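PDB 6N2C: tapirin from Caldicellulosiruptor hydrothermalis, which probably binds cellulose through its C-terminal beta-helix domain, which also carries a zinc ion, and so is thought to help the thermophilic bacterium adhere to plant biomass. Local coordinates for residues G278-S283 with D296-R301; F316-I321 with D338-N343; V472-D477 with L486-Q491. One frame throughout, in Å; residues are numbered along the deposited sequence.

How the contacts relate
Contacts 1 and 2 are two steps along the same face of a parallel beta-helix. Along the chain all three follow in series. Strands 279-281, 297-300, 318-321 and 338-341 stand in this order on the face, so the second strand of contact 1 is paired directly with the first of contact 2. The two centres are about 10 Å apart, and the side chains of D299 and N320 probably hydrogen-bond between them. Contact 3 has its centre about 42 Å from that of contact 1 and 51 Å from that of contact 2. Contacts 1 and 2 thus stack successive coils, while contact 3, across the chain's centre from contact 2, packs a loop on edge strand 483-488.

Contact 1 of 3, residues G278-S283 with D296-R301; sequences GTISLS and DTLDIR
T279 and T297 sit side by side and point the same way on neighbouring parallel strands of the beta-helix, with T279 OG1 3.5 Å from T297 CB. Both threonines hold OG1 beside the backbone N and CG2 anti to it (chi1 -66° and -68°), which lines like branches up with like. T279 CG2 also reaches forward to the carboxylate of D299 and meets OD2 at 3.7 Å. On the other face of the sheet I280 and L298 pack obliquely: L298 CG lies anti to its backbone N (chi1 176°), and its CD1 bends back to within 3.8 Å of I280 CG2. L282 extends this apolar row, its CD1 resting over the backbone O of D299, and also touches V308 of strand 307-310. Three backbone bonds are nearly straight, among them D299 N to I280 O at 2.9 Å, whereas D296 N to G278 O is bent. On the threonine face one water bridges T279 OG1 and D296 OD2, and another bridges S281 OG and D299 OD2. R301 NH2 forms a salt bridge with D299 OD2 at 3.3 Å, while D299 OD1 accepts a hydrogen bond from N320 ND2 on the next strand. With both oxygens engaged, the largely buried carboxylate of D299 is probably kept ionised. One face of the pair, with T279, T297, S281, D299 and two waters, is polar; the other, with I280 and L298, is hydrocarbon.

Contact 2 of 3, residues F316-I321 with D338-N343; sequences FNKLNI and DIEIRN
K318 and E340 form a salt bridge between adjacent coils of the parallel beta-helix, with K318 NZ 2.9 Å from E340 OE1. The lysine chain bends at chi2 and chi4 and lays CD and CE over D338 CB and E340 CB, which brings the ammonium to the anti side of OE1. The same NZ donates to N320 OD1 at 2.8 Å, so two acceptors on different strands share it. The amide of N320 is used at both ends, its ND2 being taken by D299. E340 OE2 is occupied as well: R342 approaches side-on, NE and NH1 both donating to that one oxygen and reaching it from opposite faces of the carboxylate plane. W322 makes a cation-pi contact with R342. D338 turns its OD1 to the backbone N of N359 on the following coil. Five backbone bonds join the strands, from D338 N to N317 O through to R342 N to I321 O, with E340 N donating to L319 O at 2.9 Å, while the backbones of K318 and N320 bond back to D296 and L298. Toward the interior, L319 and I339 stand in register, as do I321 and I341. F316, its CG between the backbone N and the carbonyl carbon (chi1 52°), crosses I339 at about a right angle, and its CZ lies 3.8 Å from I339 CG1.

Contact 3 of 3, residues V472-D477 with L486-Q491; sequences VEDKKD and LVSTGQ
V472 meets T489 through its backbone, its carbonyl C lying 3.7 Å from T489 CG2. The same methyl touches E473 N. D474 carries the polar part of the contact. Its CG is anti to the carbonyl carbon (chi1 -65°), and the D474 side chain crosses that of T489 at about a right angle. OD1 accepts two hydrogen bonds: T489 N arrives at 2.8 Å nearly in line with the C-O bond, and T489 OG1 comes from the syn side at 3.0 Å, 27° out of the carboxylate plane. A water lies 3.2 Å from both D474 OD2 and S488 OG, its protons not settled between its neighbours. S488 OG, which also hydrogen-bonds D495 OD2 of helix 494-500, closes an ST turn by accepting from G490 N, which helps curl the chain just past the end of strand 483-488. K475 then pairs with V487 as a single antiparallel, hydrogen-bonded bridge, K475 N to V487 O at 2.8 Å and V487 N to K475 O at 3.0 Å. This fastens the loop along the outermost strand of a beta-helix face, whose neighbour there, 513-518, runs parallel. K475 CB packs on V487 CB, beyond which the lysine chain bends at chi2 and its NZ forms a weak salt bridge with D477 OD1. K476 runs extended beside L486, K476 CG to L486 CD1 3.9 Å, and both side chains touch D495.

Contact 1 of 3, residues G278-S283 with D296-R301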
ATOM      1  N   GLY A 278       7.890  -5.516   0.195  1.00 18.16           N
ATOM      2  CA  GLY A 278       7.632  -6.706  -0.669  1.00 15.98           C
ATOM      3  C   GLY A 278       7.088  -6.320  -2.031  1.00 17.28           C
ATOM      4  O   GLY A 278       7.325  -5.249  -2.573  1.00 15.14           O
ATOM      5  N   THR A 279       6.315  -7.233  -2.577  1.00 16.04           N
ATOM      6  CA  THR A 279       5.787  -7.091  -3.921  1.00 16.57           C
ATOM      7  C   THR A 279       4.355  -6.610  -3.872  1.00 15.04           C
ATOM      8  O   THR A 279       3.564  -7.123  -3.086  1.00 16.44           O
ATOM      9  CB  THR A 279       5.891  -8.442  -4.638  1.00 16.79           C
ATOM     10  OG1 THR A 279       7.257  -8.785  -4.813  1.00 16.72           O
ATOM     11  CG2 THR A 279       5.299  -8.417  -5.976  1.00 16.76           C
ATOM     12  N   ILE A 280       4.036  -5.645  -4.717  1.00 14.22           N
ATOM     13  CA  ILE A 280       2.729  -5.153  -4.958  1.00 15.56           C
ATOM     14  C   ILE A 280       2.296  -5.729  -6.262  1.00 15.98           C
ATOM     15  O   ILE A 280       2.953  -5.461  -7.278  1.00 16.73           O
ATOM     16  CB  ILE A 280       2.660  -3.588  -5.002  1.00 14.33           C
ATOM     17  CG1 ILE A 280       3.121  -3.026  -3.634  1.00 16.00           C
ATOM     18  CG2 ILE A 280       1.227  -3.147  -5.378  1.00 13.50           C
ATOM     19  CD1 ILE A 280       3.114  -1.483  -3.651  1.00 16.68           C
ATOM     20  N   SER A 281       1.302  -6.580  -6.236  1.00 15.45           N
ATOM     21  CA  SER A 281       0.918  -7.373  -7.431  1.00 15.95           C
ATOM     22  C   SER A 281      -0.525  -7.230  -7.830  1.00 17.70           C
ATOM     23  O   SER A 281      -1.408  -7.610  -7.025  1.00 17.21           O
ATOM     24  CB  SER A 281       1.296  -8.846  -7.168  1.00 20.02           C
ATOM     25  OG  SER A 281       0.804  -9.659  -8.264  1.00 25.79           O
ATOM     26  N   LEU A 282      -0.788  -6.710  -9.068  1.00 14.97           N
ATOM     27  CA  LEU A 282      -2.147  -6.491  -9.533  1.00 18.27           C
ATOM     28  C   LEU A 282      -2.745  -7.783 -10.197  1.00 17.19           C
ATOM     29  O   LEU A 282      -1.967  -8.675 -10.615  1.00 19.73           O
ATOM     30  CB  LEU A 282      -2.306  -5.268 -10.450  1.00 18.84           C
ATOM     31  CG  LEU A 282      -2.272  -3.944  -9.642  1.00 20.65           C
ATOM     32  CD1 LEU A 282      -0.879  -3.635  -9.054  1.00 21.85           C
ATOM     33  CD2 LEU A 282      -2.648  -2.866 -10.607  1.00 22.79           C
ATOM     34  N   SER A 283      -4.039  -7.910 -10.171  1.00 17.92           N
ATOM     35  CA  SER A 283      -4.774  -9.093 -10.673  1.00 19.23           C
ATOM     36  C   SER A 283      -5.490  -8.925 -11.999  1.00 19.36           C
ATOM     37  O   SER A 283      -5.807  -9.936 -12.653  1.00 17.80           O
ATOM     38  CB  SER A 283      -5.767  -9.690  -9.637  1.00 20.22           C
ATOM     39  OG  SER A 283      -6.888  -8.860  -9.392  1.00 18.20           O
ATOM     40  N   ASP A 296       9.520  -3.210  -3.141  1.00 14.92           N
ATOM     41  CA  ASP A 296      10.587  -3.963  -3.778  1.00 15.82           C
ATOM     42  C   ASP A 296      10.272  -4.146  -5.275  1.00 16.48           C
ATOM     43  O   ASP A 296      11.100  -3.837  -6.141  1.00 16.08           O
ATOM     44  CB  ASP A 296      10.795  -5.294  -3.146  1.00 17.29           C
ATOM     45  CG  ASP A 296      11.795  -6.164  -3.866  1.00 20.57           C
ATOM     46  OD1 ASP A 296      12.987  -5.845  -3.942  1.00 22.59           O
ATOM     47  OD2 ASP A 296      11.349  -7.197  -4.399  1.00 23.65           O
ATOM     48  N   THR A 297       9.128  -4.709  -5.535  1.00 17.20           N
ATOM     49  CA  THR A 297       8.729  -5.071  -6.864  1.00 16.00           C
ATOM     50  C   THR A 297       7.315  -4.567  -7.052  1.00 17.85           C
ATOM     51  O   THR A 297       6.436  -4.781  -6.226  1.00 17.63           O
ATOM     52  CB  THR A 297       8.752  -6.572  -7.067  1.00 17.78           C
ATOM     53  OG1 THR A 297      10.088  -7.076  -7.029  1.00 18.19           O
ATOM     54  CG2 THR A 297       8.118  -6.991  -8.408  1.00 17.95           C
ATOM     55  N   LEU A 298       7.054  -3.880  -8.156  1.00 15.15           N
ATOM     56  CA  LEU A 298       5.693  -3.537  -8.587  1.00 16.13           C
ATOM     57  C   LEU A 298       5.316  -4.317  -9.884  1.00 17.33           C
ATOM     58  O   LEU A 298       5.981  -4.117 -10.881  1.00 14.90           O
ATOM     59  CB  LEU A 298       5.546  -2.037  -8.833  1.00 15.49           C
ATOM     60  CG  LEU A 298       4.191  -1.523  -9.376  1.00 14.81           C
ATOM     61  CD1 LEU A 298       3.034  -2.001  -8.542  1.00 14.83           C
ATOM     62  CD2 LEU A 298       4.210   0.002  -9.462  1.00 17.49           C
ATOM     63  N   ASP A 299       4.354  -5.231  -9.751  1.00 16.91           N
ATOM     64  CA  ASP A 299       3.910  -6.160 -10.846  1.00 17.36           C
ATOM     65  C   ASP A 299       2.590  -5.705 -11.420  1.00 20.15           C
ATOM     66  O   ASP A 299       1.557  -5.713 -10.732  1.00 19.16           O
ATOM     67  CB  ASP A 299       3.848  -7.614 -10.325  1.00 18.56           C
ATOM     68  CG  ASP A 299       5.193  -8.315 -10.329  1.00 20.44           C
ATOM     69  OD1 ASP A 299       6.101  -7.943 -11.065  1.00 23.20           O
ATOM     70  OD2 ASP A 299       5.329  -9.325  -9.608  1.00 24.14           O
ATOM     71  N   ILE A 300       2.624  -5.222 -12.652  1.00 16.16           N
ATOM     72  CA  ILE A 300       1.451  -4.936 -13.398  1.00 16.71           C
ATOM     73  C   ILE A 300       1.421  -5.924 -14.582  1.00 15.67           C
ATOM     74  O   ILE A 300       1.751  -5.548 -15.720  1.00 18.50           O
ATOM     75  CB  ILE A 300       1.361  -3.494 -13.876  1.00 17.26           C
ATOM     76  CG1 ILE A 300       1.623  -2.527 -12.724  1.00 18.12           C
ATOM     77  CG2 ILE A 300       0.009  -3.175 -14.501  1.00 18.96           C
ATOM     78  CD1 ILE A 300       1.775  -1.132 -13.214  1.00 17.19           C
ATOM     79  N   ARG A 301       1.112  -7.159 -14.260  1.00 17.06           N
ATOM     80  CA  ARG A 301       1.299  -8.239 -15.258  1.00 20.90           C
ATOM     81  C   ARG A 301       0.033  -9.055 -15.526  1.00 22.77           C
ATOM     82  O   ARG A 301      -0.197  -9.440 -16.659  1.00 25.07           O
ATOM     83  CB  ARG A 301       2.304  -9.232 -14.761  1.00 20.49           C
ATOM     84  CG  ARG A 301       3.664  -8.624 -14.575  1.00 24.66           C
ATOM     85  CD  ARG A 301       4.766  -9.686 -14.455  1.00 27.04           C
ATOM     86  NE  ARG A 301       4.742 -10.376 -13.223  1.00 28.41           N
ATOM     87  CZ  ARG A 301       5.608 -11.314 -12.851  1.00 34.44           C
ATOM     88  NH1 ARG A 301       6.605 -11.690 -13.641  1.00 39.63           N
ATOM     89  NH2 ARG A 301       5.487 -11.884 -11.678  1.00 34.71           N
TER
HETATM   90  O   HOH W   1       9.403  -8.526  -3.036  0.97 17.44           O
HETATM   91  O   HOH W   2       3.334 -10.931  -8.816  1.00 27.09           O
HETATM   92  O   HOH W   3       0.502  -8.638 -11.924  1.00 17.55           O

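Contact 2 of 3, residues F316-I321 with D338-N343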
ATOM      1  N   PHE A 316      11.459   1.649  -6.621  1.00 16.53           N
ATOM      2  CA  PHE A 316      11.310   0.183  -6.666  1.00 14.88           C
ATOM      3  C   PHE A 316      12.618  -0.477  -7.057  1.00 14.61           C
ATOM      4  O   PHE A 316      13.498   0.182  -7.638  1.00 16.33           O
ATOM      5  CB  PHE A 316      10.214  -0.256  -7.734  1.00 15.11           C
ATOM      6  CG  PHE A 316      10.477   0.372  -9.081  1.00 14.76           C
ATOM      7  CD1 PHE A 316      11.405  -0.168  -9.950  1.00 15.42           C
ATOM      8  CD2 PHE A 316       9.929   1.620  -9.343  1.00 15.97           C
ATOM      9  CE1 PHE A 316      11.698   0.486 -11.152  1.00 15.35           C
ATOM     10  CE2 PHE A 316      10.235   2.270 -10.527  1.00 15.55           C
ATOM     11  CZ  PHE A 316      11.098   1.705 -11.407  1.00 15.61           C
ATOM     12  N   ASN A 317      12.769  -1.747  -6.704  1.00 14.73           N
ATOM     13  CA  ASN A 317      13.856  -2.518  -7.235  1.00 16.08           C
ATOM     14  C   ASN A 317      13.502  -3.103  -8.636  1.00 18.37           C
ATOM     15  O   ASN A 317      14.422  -3.315  -9.477  1.00 17.28           O
ATOM     16  CB  ASN A 317      14.312  -3.603  -6.254  1.00 17.01           C
ATOM     17  CG  ASN A 317      14.995  -3.009  -5.056  1.00 21.87           C
ATOM     18  OD1 ASN A 317      15.763  -2.025  -5.207  1.00 23.34           O
ATOM     19  ND2 ASN A 317      14.650  -3.491  -3.856  1.00 22.05           N
ATOM     20  N   LYS A 318      12.249  -3.500  -8.802  1.00 17.83           N
ATOM     21  CA  LYS A 318      11.755  -4.085 -10.086  1.00 18.01           C
ATOM     22  C   LYS A 318      10.343  -3.566 -10.380  1.00 17.54           C
ATOM     23  O   LYS A 318       9.470  -3.502  -9.488  1.00 16.16           O
ATOM     24  CB  LYS A 318      11.767  -5.608 -10.116  1.00 19.12           C
ATOM     25  CG  LYS A 318      11.433  -6.180 -11.486  1.00 23.04           C
ATOM     26  CD  LYS A 318      12.515  -5.882 -12.532  1.00 24.26           C
ATOM     27  CE  LYS A 318      12.066  -6.074 -13.967  1.00 26.15           C
ATOM     28  NZ  LYS A 318      11.947  -7.576 -14.231  1.00 31.26           N
ATOM     29  N   LEU A 319      10.131  -3.099 -11.621  1.00 15.33           N
ATOM     30  CA  LEU A 319       8.840  -2.704 -12.113  1.00 16.52           C
ATOM     31  C   LEU A 319       8.612  -3.579 -13.399  1.00 17.64           C
ATOM     32  O   LEU A 319       9.393  -3.488 -14.326  1.00 16.75           O
ATOM     33  CB  LEU A 319       8.878  -1.219 -12.498  1.00 17.00           C
ATOM     34  CG  LEU A 319       7.670  -0.677 -13.250  1.00 16.16           C
ATOM     35  CD1 LEU A 319       6.335  -0.953 -12.563  1.00 16.16           C
ATOM     36  CD2 LEU A 319       7.859   0.759 -13.541  1.00 16.63           C
ATOM     37  N   ASN A 320       7.598  -4.401 -13.381  1.00 16.40           N
ATOM     38  CA  ASN A 320       7.164  -5.229 -14.534  1.00 17.97           C
ATOM     39  C   ASN A 320       5.869  -4.687 -15.024  1.00 18.55           C
ATOM     40  O   ASN A 320       4.864  -4.693 -14.291  1.00 17.66           O
ATOM     41  CB  ASN A 320       6.985  -6.685 -14.086  1.00 19.69           C
ATOM     42  CG  ASN A 320       8.261  -7.331 -13.767  1.00 21.43           C
ATOM     43  OD1 ASN A 320       9.194  -7.245 -14.586  1.00 26.94           O
ATOM     44  ND2 ASN A 320       8.389  -7.944 -12.558  1.00 23.18           N
ATOM     45  N   ILE A 321       5.845  -4.141 -16.222  1.00 20.74           N
ATOM     46  CA  ILE A 321       4.592  -3.717 -16.860  1.00 19.66           C
ATOM     47  C   ILE A 321       4.362  -4.640 -18.112  1.00 21.06           C
ATOM     48  O   ILE A 321       5.038  -4.455 -19.118  1.00 20.57           O
ATOM     49  CB  ILE A 321       4.583  -2.259 -17.276  1.00 20.64           C
ATOM     50  CG1 ILE A 321       5.074  -1.341 -16.147  1.00 20.50           C
ATOM     51  CG2 ILE A 321       3.196  -1.872 -17.764  1.00 21.67           C
ATOM     52  CD1 ILE A 321       5.296   0.090 -16.580  1.00 22.86           C
ATOM     53  N   ASP A 338      15.178  -1.950 -11.907  1.00 16.79           N
ATOM     54  CA  ASP A 338      15.026  -2.344 -13.290  1.00 16.57           C
ATOM     55  C   ASP A 338      13.576  -2.254 -13.685  1.00 16.58           C
ATOM     56  O   ASP A 338      12.646  -2.506 -12.877  1.00 15.59           O
ATOM     57  CB  ASP A 338      15.533  -3.816 -13.467  1.00 16.65           C
ATOM     58  CG  ASP A 338      17.005  -3.990 -13.178  1.00 22.61           C
ATOM     59  OD1 ASP A 338      17.813  -3.039 -13.288  1.00 18.48           O
ATOM     60  OD2 ASP A 338      17.361  -5.142 -12.926  1.00 28.94           O
ATOM     61  N   ILE A 339      13.374  -1.941 -14.962  1.00 14.98           N
ATOM     62  CA  ILE A 339      12.080  -1.778 -15.518  1.00 16.62           C
ATOM     63  C   ILE A 339      11.982  -2.722 -16.720  1.00 17.86           C
ATOM     64  O   ILE A 339      12.903  -2.729 -17.561  1.00 16.41           O
ATOM     65  CB  ILE A 339      11.919  -0.399 -16.021  1.00 17.11           C
ATOM     66  CG1 ILE A 339      12.026   0.654 -14.910  1.00 16.89           C
ATOM     67  CG2 ILE A 339      10.540  -0.234 -16.638  1.00 18.58           C
ATOM     68  CD1 ILE A 339      11.723   2.104 -15.350  1.00 17.30           C
ATOM     69  N   GLU A 340      10.903  -3.524 -16.793  1.00 18.25           N
ATOM     70  CA  GLU A 340      10.764  -4.453 -17.920  1.00 18.78           C
ATOM     71  C   GLU A 340       9.329  -4.298 -18.438  1.00 19.36           C
ATOM     72  O   GLU A 340       8.358  -4.466 -17.666  1.00 17.95           O
ATOM     73  CB  GLU A 340      11.114  -5.869 -17.473  1.00 20.79           C
ATOM     74  CG  GLU A 340      10.875  -6.906 -18.566  1.00 24.89           C
ATOM     75  CD  GLU A 340      11.177  -8.317 -18.062  1.00 30.60           C
ATOM     76  OE1 GLU A 340      11.723  -8.505 -16.938  1.00 32.03           O
ATOM     77  OE2 GLU A 340      10.940  -9.239 -18.822  1.00 37.00           O
ATOM     78  N   ILE A 341       9.172  -3.929 -19.723  1.00 18.66           N
ATOM     79  CA  ILE A 341       7.878  -3.764 -20.322  1.00 17.77           C
ATOM     80  C   ILE A 341       7.817  -4.814 -21.439  1.00 20.86           C
ATOM     81  O   ILE A 341       8.696  -4.828 -22.298  1.00 19.11           O
ATOM     82  CB  ILE A 341       7.737  -2.355 -20.913  1.00 19.86           C
ATOM     83  CG1 ILE A 341       8.095  -1.296 -19.831  1.00 20.78           C
ATOM     84  CG2 ILE A 341       6.397  -2.094 -21.517  1.00 18.26           C
ATOM     85  CD1 ILE A 341       8.021   0.110 -20.289  1.00 23.33           C
ATOM     86  N   ARG A 342       6.845  -5.718 -21.347  1.00 21.04           N
ATOM     87  CA  ARG A 342       6.696  -6.729 -22.380  1.00 21.92           C
ATOM     88  C   ARG A 342       5.235  -7.004 -22.610  1.00 20.30           C
ATOM     89  O   ARG A 342       4.346  -6.327 -22.082  1.00 18.97           O
ATOM     90  CB  ARG A 342       7.474  -7.956 -21.988  1.00 25.46           C
ATOM     91  CG  ARG A 342       6.949  -8.738 -20.855  1.00 28.38           C
ATOM     92  CD  ARG A 342       7.627 -10.122 -20.803  1.00 35.41           C
ATOM     93  NE  ARG A 342       9.073 -10.048 -20.727  1.00 37.38           N
ATOM     94  CZ  ARG A 342       9.969 -10.536 -21.625  1.00 41.20           C
ATOM     95  NH1 ARG A 342      11.254 -10.324 -21.391  1.00 34.58           N
ATOM     96  NH2 ARG A 342       9.654 -11.217 -22.750  1.00 39.97           N
ATOM     97  N   ASN A 343       4.958  -7.900 -23.564  1.00 21.49           N
ATOM     98  CA  ASN A 343       3.533  -8.165 -23.956  1.00 25.19           C
ATOM     99  C   ASN A 343       2.808  -6.869 -24.219  1.00 21.36           C
ATOM    100  O   ASN A 343       3.244  -6.069 -25.000  1.00 23.02           O
ATOM    101  CB  ASN A 343       2.895  -9.067 -22.879  1.00 24.89           C
ATOM    102  CG  ASN A 343       3.656 -10.374 -22.704  1.00 29.56           C
ATOM    103  OD1 ASN A 343       4.330 -10.807 -23.626  1.00 29.92           O
ATOM    104  ND2 ASN A 343       3.582 -10.982 -21.538  1.00 33.64           N
TER

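Contact 3 of 3, residues V472-D477 with L486-Q491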
ATOM      1  N   VAL A 472      -3.002  -8.158  33.345  1.00 19.85           N
ATOM      2  CA  VAL A 472      -2.817  -9.247  34.344  1.00 22.36           C
ATOM      3  C   VAL A 472      -4.088  -9.519  35.118  1.00 24.67           C
ATOM      4  O   VAL A 472      -4.115 -10.415  35.949  1.00 25.10           O
ATOM      5  CB  VAL A 472      -1.603  -8.943  35.262  1.00 24.25           C
ATOM      6  CG1 VAL A 472      -0.370  -8.786  34.402  1.00 25.50           C
ATOM      7  CG2 VAL A 472      -1.823  -7.692  36.114  1.00 26.96           C
ATOM      8  N   GLU A 473      -5.132  -8.709  34.877  0.59 21.66           N
ATOM      9  CA  GLU A 473      -6.450  -8.852  35.503  0.59 23.66           C
ATOM     10  C   GLU A 473      -7.504  -8.573  34.468  0.59 23.70           C
ATOM     11  O   GLU A 473      -7.262  -7.811  33.514  0.59 23.62           O
ATOM     12  CB  GLU A 473      -6.616  -7.857  36.696  0.59 25.27           C
ATOM     13  CG  GLU A 473      -6.982  -6.400  36.389  0.59 25.46           C
ATOM     14  CD  GLU A 473      -7.300  -5.555  37.650  0.59 29.47           C
ATOM     15  OE1 GLU A 473      -7.158  -6.106  38.798  0.59 29.49           O
ATOM     16  OE2 GLU A 473      -7.700  -4.353  37.508  0.59 22.27           O
ATOM     17  N   ASP A 474      -8.682  -9.153  34.644  1.00 21.09           N
ATOM     18  CA  ASP A 474      -9.812  -8.739  33.856  1.00 21.84           C
ATOM     19  C   ASP A 474     -10.451  -7.447  34.427  1.00 22.33           C
ATOM     20  O   ASP A 474     -10.436  -7.220  35.678  1.00 21.48           O
ATOM     21  CB  ASP A 474     -10.907  -9.807  33.846  1.00 19.91           C
ATOM     22  CG  ASP A 474     -10.490 -11.085  33.159  1.00 25.91           C
ATOM     23  OD1 ASP A 474      -9.472 -11.123  32.406  1.00 22.28           O
ATOM     24  OD2 ASP A 474     -11.224 -12.074  33.323  1.00 28.41           O
ATOM     25  N   LYS A 475     -10.993  -6.587  33.542  1.00 19.99           N
ATOM     26  CA  LYS A 475     -11.712  -5.374  34.010  1.00 20.06           C
ATOM     27  C   LYS A 475     -12.980  -5.374  33.184  1.00 19.76           C
ATOM     28  O   LYS A 475     -12.945  -5.138  31.965  1.00 19.78           O
ATOM     29  CB  LYS A 475     -10.876  -4.169  33.820  1.00 18.44           C
ATOM     30  CG  LYS A 475     -11.421  -2.822  34.293  1.00 20.94           C
ATOM     31  CD  LYS A 475     -11.618  -2.823  35.821  1.00 20.90           C
ATOM     32  CE  LYS A 475     -11.841  -1.411  36.283  1.00 24.19           C
ATOM     33  NZ  LYS A 475     -12.165  -1.474  37.729  1.00 27.99           N
ATOM     34  N   LYS A 476     -14.136  -5.610  33.831  1.00 21.11           N
ATOM     35  CA  LYS A 476     -15.392  -5.766  33.155  1.00 20.45           C
ATOM     36  C   LYS A 476     -16.522  -4.746  33.534  1.00 18.07           C
ATOM     37  O   LYS A 476     -17.616  -4.831  32.983  1.00 19.23           O
ATOM     38  CB  LYS A 476     -15.972  -7.130  33.485  1.00 24.14           C
ATOM     39  CG  LYS A 476     -15.097  -8.330  33.068  1.00 29.74           C
ATOM     40  CD  LYS A 476     -15.929  -9.620  33.217  1.00 35.76           C
ATOM     41  CE  LYS A 476     -15.264 -10.821  32.566  1.00 47.64           C
ATOM     42  NZ  LYS A 476     -15.938 -12.100  32.965  1.00 54.79           N
ATOM     43  N   ASP A 477     -16.200  -3.759  34.340  1.00 19.30           N
ATOM     44  CA  ASP A 477     -17.238  -2.835  34.847  1.00 20.55           C
ATOM     45  C   ASP A 477     -17.171  -1.416  34.298  1.00 18.97           C
ATOM     46  O   ASP A 477     -17.858  -0.523  34.848  1.00 19.28           O
ATOM     47  CB  ASP A 477     -17.259  -2.883  36.365  1.00 21.59           C
ATOM     48  CG  ASP A 477     -15.968  -2.417  37.031  1.00 24.50           C
ATOM     49  OD1 ASP A 477     -14.958  -2.115  36.393  1.00 25.03           O
ATOM     50  OD2 ASP A 477     -16.010  -2.264  38.258  1.00 24.79           O
ATOM     51  N   LEU A 486     -14.533  -4.373  27.791  1.00 15.35           N
ATOM     52  CA  LEU A 486     -13.921  -5.555  28.336  1.00 17.28           C
ATOM     53  C   LEU A 486     -12.425  -5.455  28.138  1.00 15.69           C
ATOM     54  O   LEU A 486     -11.940  -5.260  27.004  1.00 15.11           O
ATOM     55  CB  LEU A 486     -14.517  -6.812  27.657  1.00 19.70           C
ATOM     56  CG  LEU A 486     -13.804  -8.141  27.913  1.00 20.62           C
ATOM     57  CD1 LEU A 486     -13.941  -8.485  29.390  1.00 20.75           C
ATOM     58  CD2 LEU A 486     -14.193  -9.259  26.949  1.00 21.05           C
ATOM     59  N   VAL A 487     -11.680  -5.635  29.271  1.00 14.70           N
ATOM     60  CA  VAL A 487     -10.246  -5.796  29.295  1.00 15.20           C
ATOM     61  C   VAL A 487     -10.074  -7.229  29.806  1.00 17.34           C
ATOM     62  O   VAL A 487     -10.501  -7.489  30.924  1.00 18.77           O
ATOM     63  CB  VAL A 487      -9.459  -4.797  30.162  1.00 14.07           C
ATOM     64  CG1 VAL A 487      -7.949  -4.900  29.889  1.00 14.89           C
ATOM     65  CG2 VAL A 487      -9.876  -3.323  29.849  1.00 15.07           C
ATOM     66  N   SER A 488      -9.515  -8.107  28.925  1.00 14.95           N
ATOM     67  CA  SER A 488      -9.530  -9.533  29.174  1.00 16.50           C
ATOM     68  C   SER A 488      -8.160 -10.147  29.128  1.00 19.03           C
ATOM     69  O   SER A 488      -7.402  -9.868  28.210  1.00 15.20           O
ATOM     70  CB  SER A 488     -10.423 -10.214  28.184  1.00 16.56           C
ATOM     71  OG  SER A 488     -10.530 -11.641  28.484  1.00 19.46           O
ATOM     72  N   THR A 489      -7.879 -11.036  30.111  1.00 17.61           N
ATOM     73  CA  THR A 489      -6.657 -11.840  30.102  1.00 20.78           C
ATOM     74  C   THR A 489      -6.832 -12.982  29.109  1.00 21.29           C
ATOM     75  O   THR A 489      -5.820 -13.632  28.752  1.00 23.02           O
ATOM     76  CB  THR A 489      -6.320 -12.442  31.486  1.00 21.50           C
ATOM     77  OG1 THR A 489      -7.437 -13.217  31.904  1.00 21.02           O
ATOM     78  CG2 THR A 489      -6.012 -11.409  32.528  1.00 23.00           C
ATOM     79  N   GLY A 490      -8.041 -13.275  28.644  1.00 21.99           N
ATOM     80  CA  GLY A 490      -8.275 -14.377  27.760  1.00 30.04           C
ATOM     81  C   GLY A 490      -8.459 -15.730  28.474  1.00 36.34           C
ATOM     82  O   GLY A 490      -8.589 -16.728  27.827  1.00 48.74           O
ATOM     83  N   GLN A 491      -8.481 -15.757  29.791  0.59 38.42           N
ATOM     84  CA  GLN A 491      -8.673 -17.032  30.502  0.59 43.40           C
ATOM     85  C   GLN A 491     -10.105 -17.524  30.311  0.59 48.67           C
ATOM     86  O   GLN A 491     -10.319 -18.721  30.051  0.59 50.83           O
ATOM     87  CB  GLN A 491      -8.324 -16.883  31.973  0.59 40.14           C
ATOM     88  CG  GLN A 491      -6.838 -16.626  32.172  0.59 42.74           C
ATOM     89  CD  GLN A 491      -6.510 -15.954  33.493  0.59 43.31           C
ATOM     90  OE1 GLN A 491      -7.216 -16.140  34.498  0.59 50.19           O
ATOM     91  NE2 GLN A 491      -5.431 -15.188  33.508  0.59 41.03           N
TER
HETATM   92  O   HOH W   4     -10.446 -13.873  30.829  1.00 35.70           O